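Long-range contacts in NADH dehydrogenase, putative (Plasmodium falciparum, PDB 5JWC), which probably passes electrons from NADH through a bound FAD to ubiquinone, as a type II NADH dehydrogenase of the malaria parasite's respiratory chain: residues 60-68 and 80-88; 99-107 and 116-127. One frame throughout, in Å; residues are numbered along the deposited sequence.

Contact 1: residues 60-68 and 80-88; sequences RNYFTFTPL and NVCTESIRN. With FAD (flavin-adenine dinucleotide), chain C.
A two-stranded antiparallel ribbon beside the FAD pocket pairs Tyr62, Phe63 and Thr64 with Ser85, Glu84 and Thr83. At its centre Phe63 N gives a 2.7 Å bond to Glu84 O, and Glu84 N returns one to Phe63 O. Phe65 N to Cys82 O, also 2.7 Å, prolongs the ladder at one end; Ile86 N to Asn61 O prolongs it at the other. Water 1 links Asn61 O to Arg87 N.

On one face the methylene CG of Glu84 lies 3.8 Å from CD2 of Phe63, at the ring edge, with carboxylate and ring only 14° from parallel. Glutamate suits this place because its aliphatic stem packs on the ring while its OE1 is hydrogen-bonded to Ser498 and Ser501. On the other face Tyr62 CD1 meets the methyl CG2 of Thr83 at 3.8 Å, and the tyrosine also lines one of the RYL-552 sites. Its chi1 of 52° sets CG between its own N and carbonyl carbon. Arg60 CG lies over one face of the tyrosine ring, near its rim.

The chain leaving strand 62-64 runs straight into the FAD pocket: past the inverse gamma turn centred on Phe65, Thr66 OG1 hydrogen-bonds FAD O2' at 2.6 Å. Leu68, two residues on in the short 3-10 segment 66-68, closes the apolar end, its CB 3.9 Å from Cys82 SG and its CD1 against Val81 CG1.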
loop_
_atom_site.group_PDB
_atom_site.type_symbol
_atom_site.label_atom_id
_atom_site.label_comp_id
_atom_site.label_asym_id
_atom_site.label_seq_id
_atom_site.Cartn_x
_atom_site.Cartn_y
_atom_site.Cartn_z
ATOM N N ARG A 60 14.081 -9.853 -3.186
ATOM C CA ARG A 60 13.160 -8.779 -3.542
ATOM C C ARG A 60 12.732 -8.960 -4.990
ATOM O O ARG A 60 13.569 -8.889 -5.904
ATOM C CB ARG A 60 13.842 -7.414 -3.350
ATOM C CG ARG A 60 12.920 -6.218 -3.203
ATOM C CD ARG A 60 13.740 -4.930 -3.001
ATOM N NE ARG A 60 14.443 -4.558 -4.222
ATOM C CZ ARG A 60 15.334 -3.570 -4.304
ATOM N NH1 ARG A 60 15.621 -2.845 -3.228
ATOM N NH2 ARG A 60 15.917 -3.301 -5.462
ATOM N N ASN A 61 11.445 -9.196 -5.229
ATOM C CA ASN A 61 11.041 -9.490 -6.603
ATOM C C ASN A 61 10.629 -8.238 -7.376
ATOM O O ASN A 61 9.976 -8.312 -8.418
ATOM C CB ASN A 61 9.942 -10.561 -6.629
ATOM C CG ASN A 61 8.589 -10.018 -6.291
ATOM O OD1 ASN A 61 8.461 -9.131 -5.452
ATOM N ND2 ASN A 61 7.564 -10.552 -6.943
ATOM N N TYR A 62 11.050 -7.084 -6.878
ATOM C CA TYR A 62 10.867 -5.836 -7.606
ATOM C C TYR A 62 12.159 -5.020 -7.540
ATOM O O TYR A 62 12.963 -5.220 -6.649
ATOM C CB TYR A 62 9.683 -5.031 -7.032
ATOM C CG TYR A 62 9.795 -4.836 -5.534
ATOM C CD1 TYR A 62 10.415 -3.707 -5.001
ATOM C CD2 TYR A 62 9.309 -5.791 -4.652
ATOM C CE1 TYR A 62 10.529 -3.523 -3.655
ATOM C CE2 TYR A 62 9.419 -5.611 -3.269
ATOM C CZ TYR A 62 10.039 -4.475 -2.786
ATOM O OH TYR A 62 10.179 -4.285 -1.430
ATOM N N PHE A 63 12.337 -4.112 -8.497
ATOM C CA PHE A 63 13.408 -3.114 -8.484
ATOM C C PHE A 63 12.885 -1.870 -7.773
ATOM O O PHE A 63 11.730 -1.496 -7.970
ATOM C CB PHE A 63 13.844 -2.784 -9.921
ATOM C CG PHE A 63 14.497 -1.418 -10.090
ATOM C CD1 PHE A 63 15.845 -1.223 -9.780
ATOM C CD2 PHE A 63 13.761 -0.335 -10.588
ATOM C CE1 PHE A 63 16.453 0.029 -9.961
ATOM C CE2 PHE A 63 14.355 0.911 -10.761
ATOM C CZ PHE A 63 15.701 1.090 -10.452
ATOM N N THR A 64 13.725 -1.232 -6.957
ATOM C CA THR A 64 13.334 -0.004 -6.266
ATOM C C THR A 64 14.039 1.210 -6.844
ATOM O O THR A 64 15.276 1.276 -6.840
ATOM C CB THR A 64 13.659 -0.082 -4.770
ATOM O OG1 THR A 64 12.942 -1.181 -4.194
ATOM C CG2 THR A 64 13.291 1.251 -4.038
ATOM N N PHE A 65 13.255 2.158 -7.341
ATOM C CA PHE A 65 13.799 3.416 -7.845
ATOM C C PHE A 65 14.153 4.318 -6.649
ATOM O O PHE A 65 13.410 5.242 -6.302
ATOM C CB PHE A 65 12.796 4.092 -8.801
ATOM C CG PHE A 65 13.418 5.140 -9.705
ATOM C CD1 PHE A 65 13.951 4.798 -10.938
ATOM C CD2 PHE A 65 13.465 6.476 -9.305
ATOM C CE1 PHE A 65 14.534 5.772 -11.758
ATOM C CE2 PHE A 65 14.037 7.448 -10.121
ATOM C CZ PHE A 65 14.579 7.089 -11.349
ATOM N N THR A 66 15.301 4.042 -6.026
ATOM C CA THR A 66 15.676 4.670 -4.750
ATOM C C THR A 66 15.673 6.211 -4.688
ATOM O O THR A 66 15.339 6.769 -3.645
ATOM C CB THR A 66 17.074 4.186 -4.298
ATOM O OG1 THR A 66 18.004 4.338 -5.372
ATOM C CG2 THR A 66 17.024 2.705 -3.918
ATOM N N PRO A 67 16.060 6.910 -5.780
ATOM C CA PRO A 67 16.069 8.374 -5.606
ATOM C C PRO A 67 14.721 9.011 -5.225
ATOM O O PRO A 67 14.716 10.142 -4.734
ATOM C CB PRO A 67 16.496 8.889 -6.983
ATOM C CG PRO A 67 17.291 7.780 -7.570
ATOM C CD PRO A 67 16.599 6.514 -7.097
ATOM N N LEU A 68 13.614 8.308 -5.451
ATOM C CA LEU A 68 12.290 8.884 -5.199
ATOM C C LEU A 68 11.690 8.454 -3.867
ATOM O O LEU A 68 10.562 8.847 -3.522
ATOM C CB LEU A 68 11.347 8.529 -6.348
ATOM C CG LEU A 68 11.778 9.200 -7.655
ATOM C CD1 LEU A 68 10.878 8.814 -8.797
ATOM C CD2 LEU A 68 11.776 10.760 -7.484
ATOM N N ASN A 80 3.756 2.864 -7.105
ATOM C CA ASN A 80 3.823 2.510 -8.534
ATOM C C ASN A 80 4.864 3.316 -9.321
ATOM O O ASN A 80 5.344 2.863 -10.375
ATOM C CB ASN A 80 2.441 2.654 -9.191
ATOM C CG ASN A 80 1.448 1.604 -8.685
ATOM O OD1 ASN A 80 0.422 1.932 -8.095
ATOM N ND2 ASN A 80 1.781 0.331 -8.887
ATOM N N VAL A 81 5.197 4.512 -8.836
ATOM C CA VAL A 81 6.241 5.322 -9.467
ATOM C C VAL A 81 7.611 4.776 -9.121
ATOM O O VAL A 81 8.531 4.854 -9.931
ATOM C CB VAL A 81 6.196 6.823 -9.029
ATOM C CG1 VAL A 81 7.261 7.646 -9.779
ATOM C CG2 VAL A 81 4.837 7.411 -9.279
ATOM N N CYS A 82 7.730 4.183 -7.937
ATOM C CA CYS A 82 9.035 3.859 -7.362
ATOM C C CYS A 82 9.485 2.402 -7.502
ATOM O O CYS A 82 10.536 2.029 -6.967
ATOM C CB CYS A 82 9.036 4.192 -5.868
ATOM S SG CYS A 82 8.692 5.873 -5.457
ATOM N N THR A 83 8.690 1.570 -8.170
ATOM C CA THR A 83 9.042 0.151 -8.299
ATOM C C THR A 83 8.863 -0.363 -9.718
ATOM O O THR A 83 8.137 0.227 -10.529
ATOM C CB THR A 83 8.187 -0.753 -7.378
ATOM O OG1 THR A 83 6.813 -0.422 -7.562
ATOM C CG2 THR A 83 8.527 -0.567 -5.899
ATOM N N GLU A 84 9.550 -1.462 -10.006
ATOM C CA GLU A 84 9.293 -2.257 -11.209
ATOM C C GLU A 84 9.299 -3.727 -10.809
ATOM O O GLU A 84 10.209 -4.173 -10.110
ATOM C CB GLU A 84 10.359 -2.033 -12.292
ATOM C CG GLU A 84 10.596 -0.593 -12.699
ATOM C CD GLU A 84 9.468 -0.028 -13.550
ATOM O OE1 GLU A 84 9.563 1.143 -13.982
ATOM O OE2 GLU A 84 8.488 -0.754 -13.791
ATOM N N SER A 85 8.301 -4.486 -11.243
ATOM C CA SER A 85 8.307 -5.929 -11.005
ATOM C C SER A 85 9.289 -6.622 -11.947
ATOM O O SER A 85 9.214 -6.453 -13.157
ATOM C CB SER A 85 6.907 -6.515 -11.202
ATOM O OG SER A 85 6.057 -6.171 -10.119
ATOM N N ILE A 86 10.194 -7.412 -11.392
ATOM C CA ILE A 86 11.208 -8.071 -12.205
ATOM C C ILE A 86 10.601 -8.921 -13.328
ATOM O O ILE A 86 11.051 -8.857 -14.472
ATOM C CB ILE A 86 12.104 -8.960 -11.354
ATOM C CG1 ILE A 86 12.807 -8.124 -10.277
ATOM C CG2 ILE A 86 13.150 -9.649 -12.243
ATOM C CD1 ILE A 86 13.633 -6.985 -10.834
ATOM N N ARG A 87 9.561 -9.691 -13.014
ATOM C CA ARG A 87 9.008 -10.611 -14.023
ATOM C C ARG A 87 8.459 -9.911 -15.257
ATOM O O ARG A 87 8.350 -10.528 -16.313
ATOM C CB ARG A 87 7.933 -11.515 -13.408
ATOM C CG ARG A 87 8.532 -12.463 -12.416
ATOM C CD ARG A 87 7.596 -13.579 -12.005
ATOM N NE ARG A 87 8.261 -14.446 -11.038
ATOM C CZ ARG A 87 9.147 -15.393 -11.358
ATOM N NH1 ARG A 87 9.489 -15.610 -12.633
ATOM N NH2 ARG A 87 9.697 -16.126 -10.403
ATOM N N ASN A 88 8.145 -8.623 -15.152
ATOM C CA ASN A 88 7.686 -7.865 -16.326
ATOM C C ASN A 88 8.751 -7.667 -17.386
ATOM O O ASN A 88 8.443 -7.242 -18.498
ATOM C CB ASN A 88 7.186 -6.473 -15.920
ATOM C CG ASN A 88 5.820 -6.499 -15.300
ATOM O OD1 ASN A 88 5.100 -7.491 -15.405
ATOM N ND2 ASN A 88 5.449 -5.404 -14.638
HETATM P PA FAD C . 20.733 -1.938 -4.622
HETATM O O1A FAD C . 20.420 -1.586 -3.196
HETATM O O2A FAD C . 20.095 -1.040 -5.622
HETATM O O5B FAD C . 20.336 -3.469 -4.921
HETATM C C5B FAD C . 20.835 -4.533 -4.141
HETATM C C4B FAD C . 19.946 -5.730 -4.436
HETATM O O4B FAD C . 20.540 -6.894 -3.897
HETATM C C3B FAD C . 18.569 -5.581 -3.783
HETATM O O3B FAD C . 17.593 -6.064 -4.682
HETATM C C2B FAD C . 18.632 -6.535 -2.611
HETATM O O2B FAD C . 17.355 -7.048 -2.312
HETATM C C1B FAD C . 19.544 -7.606 -3.197
HETATM N N9A FAD C . 20.221 -8.458 -2.215
HETATM C C8A FAD C . 20.701 -8.109 -0.975
HETATM N N7A FAD C . 21.268 -9.214 -0.429
HETATM C C5A FAD C . 21.158 -10.244 -1.297
HETATM C C6A FAD C . 21.567 -11.567 -1.227
HETATM N N6A FAD C . 22.267 -11.999 -0.179
HETATM N N1A FAD C . 21.322 -12.397 -2.296
HETATM C C2A FAD C . 20.673 -11.915 -3.418
HETATM N N3A FAD C . 20.265 -10.596 -3.479
HETATM C C4A FAD C . 20.501 -9.780 -2.427
HETATM N N1 FAD C . 22.048 7.324 -6.140
HETATM C C2 FAD C . 22.140 8.273 -7.121
HETATM O O2 FAD C . 22.977 8.143 -8.007
HETATM N N3 FAD C . 21.289 9.366 -7.135
HETATM C C4 FAD C . 20.326 9.530 -6.175
HETATM O O4 FAD C . 19.574 10.512 -6.223
HETATM C C4X FAD C . 20.214 8.566 -5.179
HETATM N N5 FAD C . 19.262 8.686 -4.191
HETATM C C5X FAD C . 19.170 7.707 -3.207
HETATM C C6 FAD C . 18.201 7.811 -2.226
HETATM C C7 FAD C . 18.086 6.850 -1.228
HETATM C C7M FAD C . 17.019 7.015 -0.171
HETATM C C8 FAD C . 18.943 5.758 -1.221
HETATM C C8M FAD C . 18.839 4.710 -0.153
HETATM C C9 FAD C . 19.920 5.648 -2.212
HETATM C C9A FAD C . 20.031 6.615 -3.208
HETATM N N10 FAD C . 20.992 6.509 -4.199
HETATM C C10 FAD C . 21.077 7.467 -5.174
HETATM C "C1'" FAD C . 21.979 5.379 -4.208
HETATM C "C2'" FAD C . 21.552 4.141 -4.954
HETATM O "O2'" FAD C . 20.333 3.693 -4.430
HETATM C "C3'" FAD C . 22.594 3.071 -4.683
HETATM O "O3'" FAD C . 23.886 3.534 -5.003
HETATM C "C4'" FAD C . 22.217 1.875 -5.541
HETATM O "O4'" FAD C . 21.089 1.299 -4.932
HETATM C "C5'" FAD C . 23.335 0.852 -5.659
HETATM O "O5'" FAD C . 22.885 -0.159 -6.537
HETATM P P FAD C . 23.156 -1.706 -6.176
HETATM O O1P FAD C . 22.670 -2.570 -7.317
HETATM O O2P FAD C . 24.621 -1.827 -5.864
HETATM O O3P FAD C . 22.337 -1.958 -4.799
HETATM O O HOH W 1 8.484 -9.881 -10.201
HETATM O O HOH W 2 6.634 -7.758 -8.261
#

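Contact 2: residues 99-107 and 116-127; sequences NYLQLECTD and NCIDIENNKVKL. With FAD (flavin-adenine dinucleotide), chain C.
Leu103 packs against the hairpin formed by 116-118 and 124-127. Its branches divide the work: CD2 lies 3.7 Å from Asp119 CA and close to Val125 CG2, while CD1 meets Leu127 CD1 tip to tip at 4.0 Å. CB rests on Cys117 CB. A branched, wholly apolar side chain suits a site walled by backbone and aliphatic groups.

Asn116 is gripped mainly through its backbone. Its carbonyl O accepts from Thr106 N at 2.8 Å, nearly straight (174°), and from Asp107 N at 3.3 Å. Two consecutive residues thus face one, a classic beta bulge, and Asn116 N donates back to Asp107 O. These bonds use a peptide carbonyl and N-H, so the bulge does not depend on the side-chain amide.

Ile118 pairs with Glu104 through two backbone bonds, Glu104 N to Ile118 O (2.9 Å) and Ile118 N to Glu104 O (2.8 Å). A chi1 of 53° turns its CG1 in over the backbone, and CG1 meets Thr106 CG2 at 3.8 Å, the two side chains crossing almost perpendicularly. The aliphatic stem of Glu104 runs alongside the isoleucine, a partnership suited to a partly exposed face.

Cys105, between these pairs, uses its outward backbone edge to read the adenine: its N donates to FAD N1A and its O accepts from N6A. The three strands form one side of the seven-stranded mixed sheet, with 124-128 outermost; 99-109 runs beside parallel strand 53-57, Leu127 reaches Ile32 and Ile57, and helix 303-309 touches Cys105 and Asp107.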
loop_
_atom_site.group_PDB
_atom_site.type_symbol
_atom_site.label_atom_id
_atom_site.label_comp_id
_atom_site.label_asym_id
_atom_site.label_seq_id
_atom_site.Cartn_x
_atom_site.Cartn_y
_atom_site.Cartn_z
ATOM N N ASN A 99 15.074 -15.703 -16.425
ATOM C CA ASN A 99 14.400 -16.306 -15.292
ATOM C C ASN A 99 14.638 -15.508 -14.021
ATOM O O ASN A 99 15.627 -14.779 -13.912
ATOM C CB ASN A 99 14.910 -17.732 -15.101
ATOM C CG ASN A 99 14.740 -18.566 -16.357
ATOM O OD1 ASN A 99 13.673 -19.123 -16.602
ATOM N ND2 ASN A 99 15.789 -18.612 -17.185
ATOM N N TYR A 100 13.745 -15.659 -13.056
ATOM C CA TYR A 100 13.922 -15.018 -11.767
ATOM C C TYR A 100 13.542 -15.984 -10.653
ATOM O O TYR A 100 12.544 -16.680 -10.753
ATOM C CB TYR A 100 13.086 -13.727 -11.654
ATOM C CG TYR A 100 12.977 -13.268 -10.205
ATOM C CD1 TYR A 100 14.062 -12.697 -9.542
ATOM C CD2 TYR A 100 11.811 -13.481 -9.481
ATOM C CE1 TYR A 100 13.976 -12.313 -8.203
ATOM C CE2 TYR A 100 11.714 -13.111 -8.164
ATOM C CZ TYR A 100 12.792 -12.530 -7.520
ATOM O OH TYR A 100 12.658 -12.170 -6.191
ATOM N N LEU A 101 14.318 -15.993 -9.577
ATOM C CA LEU A 101 14.041 -16.842 -8.427
ATOM C C LEU A 101 14.078 -16.001 -7.159
ATOM O O LEU A 101 15.027 -15.243 -6.950
ATOM C CB LEU A 101 15.066 -17.986 -8.321
ATOM C CG LEU A 101 14.997 -19.068 -9.389
ATOM C CD1 LEU A 101 16.117 -20.082 -9.178
ATOM C CD2 LEU A 101 13.612 -19.751 -9.372
ATOM N N GLN A 102 13.054 -16.114 -6.317
ATOM C CA GLN A 102 13.046 -15.339 -5.087
ATOM C C GLN A 102 13.819 -16.056 -3.999
ATOM O O GLN A 102 13.257 -16.805 -3.199
ATOM C CB GLN A 102 11.629 -15.048 -4.621
ATOM C CG GLN A 102 11.604 -14.068 -3.463
ATOM C CD GLN A 102 10.224 -13.513 -3.204
ATOM O OE1 GLN A 102 10.040 -12.297 -3.108
ATOM N NE2 GLN A 102 9.245 -14.395 -3.086
ATOM N N LEU A 103 15.119 -15.809 -3.973
ATOM C CA LEU A 103 16.001 -16.464 -3.033
ATOM C C LEU A 103 17.012 -15.455 -2.519
ATOM O O LEU A 103 17.327 -14.484 -3.213
ATOM C CB LEU A 103 16.723 -17.626 -3.707
ATOM C CG LEU A 103 15.898 -18.786 -4.256
ATOM C CD1 LEU A 103 16.781 -19.651 -5.138
ATOM C CD2 LEU A 103 15.312 -19.590 -3.100
ATOM N N GLU A 104 17.524 -15.703 -1.318
ATOM C CA GLU A 104 18.640 -14.958 -0.763
ATOM C C GLU A 104 19.918 -15.802 -0.878
ATOM O O GLU A 104 19.951 -16.943 -0.404
ATOM C CB GLU A 104 18.355 -14.605 0.696
ATOM C CG GLU A 104 19.533 -13.996 1.419
ATOM C CD GLU A 104 19.336 -13.932 2.926
ATOM O OE1 GLU A 104 18.183 -13.775 3.390
ATOM O OE2 GLU A 104 20.351 -14.047 3.651
ATOM N N CYS A 105 20.962 -15.267 -1.506
ATOM C CA CYS A 105 22.239 -15.983 -1.574
ATOM C C CYS A 105 22.998 -15.900 -0.241
ATOM O O CYS A 105 23.081 -14.830 0.371
ATOM C CB CYS A 105 23.110 -15.450 -2.708
ATOM S SG CYS A 105 24.660 -16.384 -2.935
ATOM N N THR A 106 23.521 -17.037 0.223
ATOM C CA THR A 106 24.179 -17.094 1.528
ATOM C C THR A 106 25.674 -17.399 1.391
ATOM O O THR A 106 26.470 -17.011 2.237
ATOM C CB THR A 106 23.546 -18.164 2.461
ATOM O OG1 THR A 106 23.744 -19.473 1.910
ATOM C CG2 THR A 106 22.070 -17.922 2.644
ATOM N N ASP A 107 26.049 -18.102 0.328
ATOM C CA ASP A 107 27.437 -18.500 0.118
ATOM C C ASP A 107 27.780 -18.604 -1.342
ATOM O O ASP A 107 26.950 -19.008 -2.164
ATOM C CB ASP A 107 27.745 -19.850 0.780
ATOM C CG ASP A 107 27.780 -19.763 2.281
ATOM O OD1 ASP A 107 28.831 -19.360 2.821
ATOM O OD2 ASP A 107 26.759 -20.098 2.920
ATOM N N ASN A 116 25.113 -21.284 -2.799
ATOM C CA ASN A 116 24.025 -21.690 -1.921
ATOM C C ASN A 116 23.080 -20.532 -1.618
ATOM O O ASN A 116 23.525 -19.438 -1.248
ATOM C CB ASN A 116 24.559 -22.239 -0.600
ATOM C CG ASN A 116 25.086 -23.652 -0.726
ATOM O OD1 ASN A 116 24.781 -24.359 -1.687
ATOM N ND2 ASN A 116 25.875 -24.074 0.253
ATOM N N CYS A 117 21.782 -20.783 -1.759
ATOM C CA CYS A 117 20.752 -19.801 -1.422
ATOM C C CYS A 117 19.765 -20.369 -0.409
ATOM O O CYS A 117 19.716 -21.578 -0.196
ATOM C CB CYS A 117 19.992 -19.367 -2.675
ATOM S SG CYS A 117 21.034 -18.730 -4.003
ATOM N N ILE A 118 18.965 -19.502 0.202
ATOM C CA ILE A 118 17.814 -19.952 0.976
ATOM C C ILE A 118 16.543 -19.255 0.505
ATOM O O ILE A 118 16.601 -18.136 -0.019
ATOM C CB ILE A 118 17.968 -19.682 2.485
ATOM C CG1 ILE A 118 18.300 -18.207 2.733
ATOM C CG2 ILE A 118 19.017 -20.580 3.073
ATOM C CD1 ILE A 118 18.256 -17.809 4.183
ATOM N N ASP A 119 15.400 -19.919 0.677
ATOM C CA ASP A 119 14.112 -19.283 0.428
ATOM C C ASP A 119 13.599 -18.667 1.717
ATOM O O ASP A 119 14.269 -18.730 2.741
ATOM C CB ASP A 119 13.087 -20.272 -0.171
ATOM C CG ASP A 119 12.777 -21.482 0.736
ATOM O OD1 ASP A 119 12.239 -22.473 0.185
ATOM O OD2 ASP A 119 13.047 -21.460 1.964
ATOM N N ILE A 120 12.406 -18.089 1.664
ATOM C CA ILE A 120 11.853 -17.347 2.792
ATOM C C ILE A 120 11.597 -18.284 3.984
ATOM O O ILE A 120 11.453 -17.832 5.116
ATOM C CB ILE A 120 10.551 -16.599 2.364
ATOM C CG1 ILE A 120 10.175 -15.495 3.353
ATOM C CG2 ILE A 120 9.402 -17.578 2.115
ATOM C CD1 ILE A 120 11.173 -14.352 3.423
ATOM N N GLU A 121 11.587 -19.590 3.732
ATOM C CA GLU A 121 11.382 -20.576 4.791
ATOM C C GLU A 121 12.677 -21.310 5.178
ATOM O O GLU A 121 12.644 -22.368 5.807
ATOM C CB GLU A 121 10.285 -21.563 4.371
ATOM C CG GLU A 121 8.910 -20.885 4.248
ATOM C CD GLU A 121 7.855 -21.744 3.563
ATOM O OE1 GLU A 121 8.085 -22.963 3.380
ATOM O OE2 GLU A 121 6.799 -21.186 3.182
ATOM N N ASN A 122 13.811 -20.735 4.788
ATOM C CA ASN A 122 15.140 -21.250 5.127
ATOM C C ASN A 122 15.470 -22.583 4.493
ATOM O O ASN A 122 16.395 -23.267 4.924
ATOM C CB ASN A 122 15.311 -21.360 6.644
ATOM C CG ASN A 122 15.278 -20.012 7.329
ATOM O OD1 ASN A 122 16.034 -19.106 6.976
ATOM N ND2 ASN A 122 14.388 -19.863 8.302
ATOM N N ASN A 123 14.715 -22.963 3.475
ATOM C CA ASN A 123 15.101 -24.119 2.683
ATOM C C ASN A 123 16.298 -23.779 1.798
ATOM O O ASN A 123 16.319 -22.737 1.130
ATOM C CB ASN A 123 13.929 -24.599 1.844
ATOM C CG ASN A 123 12.738 -24.980 2.694
ATOM O OD1 ASN A 123 12.876 -25.714 3.674
ATOM N ND2 ASN A 123 11.569 -24.449 2.353
ATOM N N LYS A 124 17.289 -24.665 1.797
ATOM C CA LYS A 124 18.506 -24.456 1.037
ATOM C C LYS A 124 18.330 -24.820 -0.428
ATOM O O LYS A 124 17.685 -25.814 -0.775
ATOM C CB LYS A 124 19.656 -25.271 1.639
ATOM C CG LYS A 124 20.991 -25.079 0.927
ATOM C CD LYS A 124 22.130 -25.775 1.663
ATOM C CE LYS A 124 23.266 -26.099 0.698
ATOM N NZ LYS A 124 24.489 -26.617 1.375
ATOM N N VAL A 125 18.903 -23.992 -1.292
ATOM C CA VAL A 125 18.873 -24.218 -2.726
ATOM C C VAL A 125 20.292 -24.086 -3.267
ATOM O O VAL A 125 21.009 -23.131 -2.934
ATOM C CB VAL A 125 17.946 -23.217 -3.442
ATOM C CG1 VAL A 125 17.799 -23.580 -4.914
ATOM C CG2 VAL A 125 16.582 -23.159 -2.745
ATOM N N LYS A 126 20.696 -25.042 -4.097
ATOM C CA LYS A 126 22.032 -25.033 -4.665
ATOM C C LYS A 126 21.941 -24.781 -6.159
ATOM O O LYS A 126 21.143 -25.404 -6.849
ATOM C CB LYS A 126 22.746 -26.356 -4.359
ATOM C CG LYS A 126 24.110 -26.531 -5.010
ATOM C CD LYS A 126 24.866 -27.690 -4.351
ATOM C CE LYS A 126 26.163 -28.036 -5.085
ATOM N NZ LYS A 126 26.977 -29.025 -4.311
ATOM N N LEU A 127 22.741 -23.843 -6.659
ATOM C CA LEU A 127 22.628 -23.432 -8.054
ATOM C C LEU A 127 23.996 -23.272 -8.696
ATOM O O LEU A 127 24.877 -22.643 -8.129
ATOM C CB LEU A 127 21.837 -22.121 -8.166
ATOM C CG LEU A 127 20.377 -22.185 -7.701
ATOM C CD1 LEU A 127 19.757 -20.802 -7.598
ATOM C CD2 LEU A 127 19.568 -23.066 -8.648
HETATM P PA FAD C . 20.733 -1.938 -4.622
HETATM O O1A FAD C . 20.420 -1.586 -3.196
HETATM O O2A FAD C . 20.095 -1.040 -5.622
HETATM O O5B FAD C . 20.336 -3.469 -4.921
HETATM C C5B FAD C . 20.835 -4.533 -4.141
HETATM C C4B FAD C . 19.946 -5.730 -4.436
HETATM O O4B FAD C . 20.540 -6.894 -3.897
HETATM C C3B FAD C . 18.569 -5.581 -3.783
HETATM O O3B FAD C . 17.593 -6.064 -4.682
HETATM C C2B FAD C . 18.632 -6.535 -2.611
HETATM O O2B FAD C . 17.355 -7.048 -2.312
HETATM C C1B FAD C . 19.544 -7.606 -3.197
HETATM N N9A FAD C . 20.221 -8.458 -2.215
HETATM C C8A FAD C . 20.701 -8.109 -0.975
HETATM N N7A FAD C . 21.268 -9.214 -0.429
HETATM C C5A FAD C . 21.158 -10.244 -1.297
HETATM C C6A FAD C . 21.567 -11.567 -1.227
HETATM N N6A FAD C . 22.267 -11.999 -0.179
HETATM N N1A FAD C . 21.322 -12.397 -2.296
HETATM C C2A FAD C . 20.673 -11.915 -3.418
HETATM N N3A FAD C . 20.265 -10.596 -3.479
HETATM C C4A FAD C . 20.501 -9.780 -2.427
HETATM N N1 FAD C . 22.048 7.324 -6.140
HETATM C C2 FAD C . 22.140 8.273 -7.121
HETATM O O2 FAD C . 22.977 8.143 -8.007
HETATM N N3 FAD C . 21.289 9.366 -7.135
HETATM C C4 FAD C . 20.326 9.530 -6.175
HETATM O O4 FAD C . 19.574 10.512 -6.223
HETATM C C4X FAD C . 20.214 8.566 -5.179
HETATM N N5 FAD C . 19.262 8.686 -4.191
HETATM C C5X FAD C . 19.170 7.707 -3.207
HETATM C C6 FAD C . 18.201 7.811 -2.226
HETATM C C7 FAD C . 18.086 6.850 -1.228
HETATM C C7M FAD C . 17.019 7.015 -0.171
HETATM C C8 FAD C . 18.943 5.758 -1.221
HETATM C C8M FAD C . 18.839 4.710 -0.153
HETATM C C9 FAD C . 19.920 5.648 -2.212
HETATM C C9A FAD C . 20.031 6.615 -3.208
HETATM N N10 FAD C . 20.992 6.509 -4.199
HETATM C C10 FAD C . 21.077 7.467 -5.174
HETATM C "C1'" FAD C . 21.979 5.379 -4.208
HETATM C "C2'" FAD C . 21.552 4.141 -4.954
HETATM O "O2'" FAD C . 20.333 3.693 -4.430
HETATM C "C3'" FAD C . 22.594 3.071 -4.683
HETATM O "O3'" FAD C . 23.886 3.534 -5.003
HETATM C "C4'" FAD C . 22.217 1.875 -5.541
HETATM O "O4'" FAD C . 21.089 1.299 -4.932
HETATM C "C5'" FAD C . 23.335 0.852 -5.659
HETATM O "O5'" FAD C . 22.885 -0.159 -6.537
HETATM P P FAD C . 23.156 -1.706 -6.176
HETATM O O1P FAD C . 22.670 -2.570 -7.317
HETATM O O2P FAD C . 24.621 -1.827 -5.864
HETATM O O3P FAD C . 22.337 -1.958 -4.799
HETATM O O HOH W 3 11.676 -17.201 -1.034
#

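How the contacts relate
Along the chain contact 1 is complete before the first strand of contact 2 begins, and their centres lie 20 Å apart. Strand 83-85, in contact 1, is followed by strand 99-109, in contact 2. They belong to different sheets, the small ribbon 62-64/83-85 and the seven-stranded mixed sheet, yet both belong to the pyridine nucleotide-disulphide oxidoreductase part of the chain. FAD spans them: contact 2 holds its adenine, while contact 1 meets the ribityl and flavin end and, through Arg60, the adenosine ribose. Where they meet directly, Tyr100 OH lies 3.2 Å from Asn61 CA, and a weak hydrogen bond joins Arg87 to Tyr100 O. Glu173 of the second subunit touches residues of each, so the same two contacts border both cofactor and partner subunit.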